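Endonuclease 8-like L720 (Acanthamoeba polyphaga mimivirus, PDB 4MB7) is a viral member of the endonuclease VIII-like family, whose fold joins a beta-rich N-terminal domain to an H2TH domain and a zinc-bearing C-terminal element. Local coordinates at residues L53-S58 and Y63-H68; A188-K193 and S245-G250. All coordinates share one frame; numbering follows the deposited sequence.

Contact 1. Residues L53-S58 and Y63-H68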
loop_
_atom_site.group_PDB
_atom_site.type_symbol
_atom_site.label_atom_id
_atom_site.label_comp_id
_atom_site.label_asym_id
_atom_site.label_seq_id
_atom_site.Cartn_x
_atom_site.Cartn_y
_atom_site.Cartn_z
ATOM N N LEU A 53 -12.679 -3.944 -2.884
ATOM C CA LEU A 53 -13.836 -3.708 -3.738
ATOM C C LEU A 53 -15.024 -4.546 -3.271
ATOM O O LEU A 53 -15.004 -5.772 -3.366
ATOM C CB LEU A 53 -13.489 -4.052 -5.189
ATOM C CG LEU A 53 -14.629 -4.098 -6.210
ATOM C CD1 LEU A 53 -15.356 -2.770 -6.260
ATOM C CD2 LEU A 53 -14.096 -4.470 -7.584
ATOM N N MET A 54 -16.058 -3.882 -2.764
ATOM C CA MET A 54 -17.250 -4.581 -2.287
ATOM C C MET A 54 -18.296 -4.713 -3.388
ATOM O O MET A 54 -18.688 -3.724 -4.009
ATOM C CB MET A 54 -17.845 -3.870 -1.072
ATOM C CG MET A 54 -19.101 -4.533 -0.516
ATOM S SD MET A 54 -19.791 -3.636 0.889
ATOM C CE MET A 54 -21.271 -4.588 1.217
ATOM N N LEU A 55 -18.741 -5.942 -3.627
ATOM C CA LEU A 55 -19.713 -6.221 -4.677
ATOM C C LEU A 55 -20.978 -6.836 -4.092
ATOM O O LEU A 55 -20.911 -7.793 -3.320
ATOM C CB LEU A 55 -19.112 -7.165 -5.721
ATOM C CG LEU A 55 -17.821 -6.715 -6.410
ATOM C CD1 LEU A 55 -17.299 -7.812 -7.321
ATOM C CD2 LEU A 55 -18.041 -5.429 -7.195
ATOM N N ILE A 56 -22.127 -6.278 -4.458
ATOM C CA ILE A 56 -23.409 -6.786 -3.984
ATOM C C ILE A 56 -24.348 -7.123 -5.142
ATOM O O ILE A 56 -24.200 -6.609 -6.250
ATOM C CB ILE A 56 -24.116 -5.779 -3.050
ATOM C CG1 ILE A 56 -24.512 -4.519 -3.823
ATOM C CG2 ILE A 56 -23.233 -5.429 -1.863
ATOM C CD1 ILE A 56 -25.270 -3.504 -2.991
ATOM N N SER A 57 -25.312 -7.994 -4.867
ATOM C CA SER A 57 -26.343 -8.346 -5.835
ATOM C C SER A 57 -27.555 -8.885 -5.083
ATOM O O SER A 57 -27.408 -9.616 -4.104
ATOM C CB SER A 57 -25.818 -9.388 -6.825
ATOM O OG SER A 57 -26.714 -9.563 -7.909
ATOM N N SER A 58 -28.751 -8.536 -5.530
ATOM C CA SER A 58 -29.948 -8.870 -4.768
ATOM C C SER A 58 -30.126 -10.378 -4.604
ATOM O O SER A 58 -30.052 -11.119 -5.559
ATOM C CB SER A 58 -31.182 -8.275 -5.448
ATOM O OG SER A 58 -32.310 -8.330 -4.602
ATOM N N TYR A 63 -19.601 -10.152 -1.904
ATOM C CA TYR A 63 -18.186 -10.493 -1.976
ATOM C C TYR A 63 -17.296 -9.262 -1.890
ATOM O O TYR A 63 -17.712 -8.151 -2.218
ATOM C CB TYR A 63 -17.876 -11.254 -3.266
ATOM C CG TYR A 63 -18.424 -12.661 -3.302
ATOM C CD1 TYR A 63 -17.838 -13.673 -2.551
ATOM C CD2 TYR A 63 -19.516 -12.980 -4.096
ATOM C CE1 TYR A 63 -18.333 -14.967 -2.587
ATOM C CE2 TYR A 63 -20.017 -14.269 -4.139
ATOM C CZ TYR A 63 -19.423 -15.258 -3.384
ATOM O OH TYR A 63 -19.923 -16.541 -3.429
ATOM N N VAL A 64 -16.063 -9.470 -1.444
ATOM C CA VAL A 64 -15.059 -8.415 -1.446
ATOM C C VAL A 64 -13.840 -8.875 -2.230
ATOM O O VAL A 64 -13.267 -9.926 -1.948
ATOM C CB VAL A 64 -14.630 -8.025 -0.020
ATOM C CG1 VAL A 64 -13.468 -7.033 -0.066
ATOM C CG2 VAL A 64 -15.807 -7.441 0.749
ATOM N N ILE A 65 -13.457 -8.093 -3.229
ATOM C CA ILE A 65 -12.239 -8.369 -3.977
ATOM C C ILE A 65 -11.094 -7.545 -3.409
ATOM O O ILE A 65 -11.182 -6.319 -3.331
ATOM C CB ILE A 65 -12.399 -8.048 -5.471
ATOM C CG1 ILE A 65 -13.470 -8.943 -6.095
ATOM C CG2 ILE A 65 -11.077 -8.229 -6.195
ATOM C CD1 ILE A 65 -13.696 -8.677 -7.567
ATOM N N ARG A 66 -10.031 -8.226 -2.998
ATOM C CA ARG A 66 -8.852 -7.555 -2.470
ATOM C C ARG A 66 -7.724 -7.564 -3.489
ATOM O O ARG A 66 -7.362 -8.614 -4.024
ATOM C CB ARG A 66 -8.381 -8.214 -1.171
ATOM C CG ARG A 66 -7.249 -7.469 -0.482
ATOM C CD ARG A 66 -6.641 -8.303 0.637
ATOM N NE ARG A 66 -5.897 -9.442 0.107
ATOM C CZ ARG A 66 -5.474 -10.466 0.838
ATOM N NH1 ARG A 66 -5.723 -10.505 2.141
ATOM N NH2 ARG A 66 -4.806 -11.456 0.265
ATOM N N THR A 67 -7.170 -6.388 -3.751
ATOM C CA THR A 67 -6.069 -6.253 -4.690
ATOM C C THR A 67 -4.801 -5.798 -3.982
ATOM O O THR A 67 -4.805 -4.815 -3.239
ATOM C CB THR A 67 -6.405 -5.242 -5.804
ATOM O OG1 THR A 67 -7.584 -5.669 -6.500
ATOM C CG2 THR A 67 -5.252 -5.133 -6.791
ATOM N N HIS A 68 -3.720 -6.533 -4.206
ATOM C CA HIS A 68 -2.402 -6.111 -3.759
ATOM C C HIS A 68 -1.534 -5.870 -4.989
ATOM O O HIS A 68 -1.128 -6.814 -5.667
ATOM C CB HIS A 68 -1.765 -7.175 -2.865
ATOM C CG HIS A 68 -0.372 -6.837 -2.431
ATOM N ND1 HIS A 68 0.593 -7.796 -2.211
ATOM C CD2 HIS A 68 0.218 -5.645 -2.177
ATOM C CE1 HIS A 68 1.717 -7.210 -1.841
ATOM N NE2 HIS A 68 1.517 -5.904 -1.812
#
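L55 and I65 make the closest side-chain meeting between strands 50-56 and 63-70, and they do so diagonally, since L55 pairs through its backbone with Y63, and I65 with L53. The principle is that side chains on one face of a sheet can also meet diagonally, between residues that are not directly paired. L55 swings its branch beside its own backbone N (chi1 -57°), bringing CD1 against the terminal methyl of I65, 3.7 Å from I65 CD1; the two chains cross obliquely. Nearer the backbone, L53 CB lies 4.2 Å from I65 CB. L53 turns the rest of its length away from the backbone N (chi1 170°), where it touches I41 and W44 of strand 40-47. Y63 shares this face, but its end leads away and touches L108 and V34. On the reverse face the fit is shallower: M54 CB and V64 CG2 are 4.5 Å apart, and the extended M54 chain leads off across R42 and W45.

Beneath these bumps the backbones are laced by two reciprocal pairs of bonds. L53 N to I65 O and I65 N to L53 O both measure 2.8 Å. L55 N reaches Y63 O at 2.8 Å, almost straight at 174°, and Y63 N returns to L55 O at 3.0 Å. V64 CA-H also points at L53 O. T67, on the L53-L55-I65 side, bonds W101 of the second sheet. This is an antiparallel beta hairpin forming the two inner strands of a four-stranded antiparallel sheet, in keeping with the two-layered beta sandwich of Fpg/Nei-type N-terminal domains.

Contact 2. Residues A188-K193 and S245-G250. With ZN (zinc ion), chain B.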
loop_
_atom_site.group_PDB
_atom_site.type_symbol
_atom_site.label_atom_id
_atom_site.label_comp_id
_atom_site.label_asym_id
_atom_site.label_seq_id
_atom_site.Cartn_x
_atom_site.Cartn_y
_atom_site.Cartn_z
ATOM N N ALA A 188 13.249 7.985 4.685
ATOM C CA ALA A 188 12.953 8.518 6.009
ATOM C C ALA A 188 14.140 8.331 6.948
ATOM O O ALA A 188 14.471 9.222 7.730
ATOM C CB ALA A 188 11.718 7.856 6.584
ATOM N N LEU A 189 14.774 7.166 6.864
ATOM C CA LEU A 189 15.917 6.860 7.715
ATOM C C LEU A 189 17.092 7.795 7.447
ATOM O O LEU A 189 17.797 8.192 8.375
ATOM C CB LEU A 189 16.335 5.397 7.562
ATOM C CG LEU A 189 15.455 4.396 8.314
ATOM C CD1 LEU A 189 15.837 2.966 7.971
ATOM C CD2 LEU A 189 15.536 4.629 9.817
ATOM N N TYR A 190 17.299 8.153 6.183
ATOM C CA TYR A 190 18.344 9.112 5.850
ATOM C C TYR A 190 17.980 10.510 6.335
ATOM O O TYR A 190 18.831 11.247 6.827
ATOM C CB TYR A 190 18.627 9.153 4.347
ATOM C CG TYR A 190 19.605 10.249 3.998
ATOM C CD1 TYR A 190 20.959 10.105 4.272
ATOM C CD2 TYR A 190 19.174 11.442 3.429
ATOM C CE1 TYR A 190 21.858 11.106 3.977
ATOM C CE2 TYR A 190 20.072 12.453 3.128
ATOM C CZ TYR A 190 21.413 12.277 3.406
ATOM O OH TYR A 190 22.318 13.271 3.113
ATOM N N ASP A 191 16.710 10.865 6.181
ATOM C CA ASP A 191 16.211 12.175 6.585
ATOM C C ASP A 191 16.397 12.392 8.089
ATOM O O ASP A 191 16.574 13.522 8.545
ATOM C CB ASP A 191 14.733 12.303 6.210
ATOM C CG ASP A 191 14.236 13.735 6.249
ATOM O OD1 ASP A 191 15.057 14.659 6.078
ATOM O OD2 ASP A 191 13.017 13.933 6.435
ATOM N N CYS A 192 16.365 11.302 8.847
ATOM C CA CYS A 192 16.481 11.369 10.298
ATOM C C CYS A 192 17.851 10.916 10.797
ATOM O O CYS A 192 18.057 10.778 12.001
ATOM C CB CYS A 192 15.387 10.531 10.959
ATOM S SG CYS A 192 13.708 11.016 10.501
ATOM N N LYS A 193 18.774 10.682 9.866
ATOM C CA LYS A 193 20.145 10.291 10.195
ATOM C C LYS A 193 20.206 9.053 11.085
ATOM O O LYS A 193 21.000 8.988 12.023
ATOM C CB LYS A 193 20.895 11.459 10.846
ATOM C CG LYS A 193 21.165 12.617 9.898
ATOM C CD LYS A 193 21.583 13.875 10.647
ATOM C CE LYS A 193 22.822 13.637 11.494
ATOM N NZ LYS A 193 24.005 13.233 10.681
ATOM N N SER A 245 24.451 6.805 -5.506
ATOM C CA SER A 245 25.828 6.402 -5.252
ATOM C C SER A 245 26.472 7.359 -4.256
ATOM O O SER A 245 27.342 6.973 -3.476
ATOM C CB SER A 245 26.630 6.385 -6.553
ATOM O OG SER A 245 26.027 5.537 -7.515
ATOM N N LEU A 246 26.066 8.618 -4.307
ATOM C CA LEU A 246 26.551 9.629 -3.378
ATOM C C LEU A 246 25.397 10.324 -2.657
ATOM O O LEU A 246 24.447 10.774 -3.285
ATOM C CB LEU A 246 27.384 10.675 -4.112
ATOM C CG LEU A 246 28.866 10.374 -4.339
ATOM C CD1 LEU A 246 29.589 10.094 -3.038
ATOM C CD2 LEU A 246 28.999 9.193 -5.285
ATOM N N CYS A 247 25.505 10.436 -1.340
ATOM C CA CYS A 247 24.519 11.175 -0.559
ATOM C C CYS A 247 24.620 12.646 -0.963
ATOM O O CYS A 247 25.640 13.063 -1.514
ATOM C CB CYS A 247 24.769 10.991 0.942
ATOM S SG CYS A 247 25.914 12.179 1.677
ATOM N N PRO A 248 23.563 13.438 -0.714
ATOM C CA PRO A 248 23.595 14.838 -1.155
ATOM C C PRO A 248 24.701 15.679 -0.509
ATOM O O PRO A 248 24.945 16.795 -0.963
ATOM C CB PRO A 248 22.208 15.370 -0.763
ATOM C CG PRO A 248 21.690 14.409 0.248
ATOM C CD PRO A 248 22.263 13.080 -0.122
ATOM N N LEU A 249 25.358 15.156 0.523
ATOM C CA LEU A 249 26.505 15.840 1.113
ATOM C C LEU A 249 27.795 15.480 0.380
ATOM O O LEU A 249 28.776 16.221 0.437
ATOM C CB LEU A 249 26.632 15.527 2.607
ATOM C CG LEU A 249 25.597 16.180 3.526
ATOM C CD1 LEU A 249 25.937 15.926 4.988
ATOM C CD2 LEU A 249 25.502 17.672 3.245
ATOM N N GLY A 250 27.786 14.339 -0.302
ATOM C CA GLY A 250 28.920 13.923 -1.107
ATOM C C GLY A 250 29.597 12.647 -0.643
ATOM O O GLY A 250 30.617 12.244 -1.201
HETATM ZN ZN ZN B . 26.340 11.360 3.721
#
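Y190, near the end of helix 182-191 in the H2TH region, reaches C247 and P248 of the zinc finger, a worked case of one aromatic side chain bridging two small units. Its CB bond points toward the 245-250 loop, and CG stands opposite the backbone N (chi1 174°), which sends the ring out from the helix. R240, C271 and Q272 also touch this side chain. Farther along, the two sides of the ring have different neighbours: CE1 comes to 4.2 Å from C247 CB, while CE2 approaches P248 CG at 3.8 Å. The proline meets the ring obliquely. CZ lies 3.7 Å from P248 CD, and the tip is tighter still, with OH 3.1 Å from P248 CG and P248 CD almost as near. The CG-CD side of the proline thus flanks the CZ-OH bond, with C247 CB and SG off to another side, each 4.0 Å from Y190 OH.

C247 opens a type I turn, closed by G250 N bonding C247 O. H251, C268 and C271 complete the metal site, and K193 NZ bonds C271 O. C247 SG binds the zinc ion at 2.2 Å and also accepts a weak bond from L249 N at 3.2 Å.

Overall arrangement
The two contacts show how place in the fold sets the chemistry. Contact 1 is largely buried and joins neighbouring strands of one sheet by regular backbone bonding, with aliphatic packing; only four residues, none in helix or strand, separate its segments. Contact 2 is partly buried, lies farther from the chain's centre, and brings together a helix end and an irregular loop 52 residues apart in sequence. No hydrogen bond crosses it: a single aromatic side chain does the joining, beside a zinc ion that C247 of the loop helps to bind. They share no secondary-structure element and sit on opposite sides of the chain's centre, their centres about 42 Å apart.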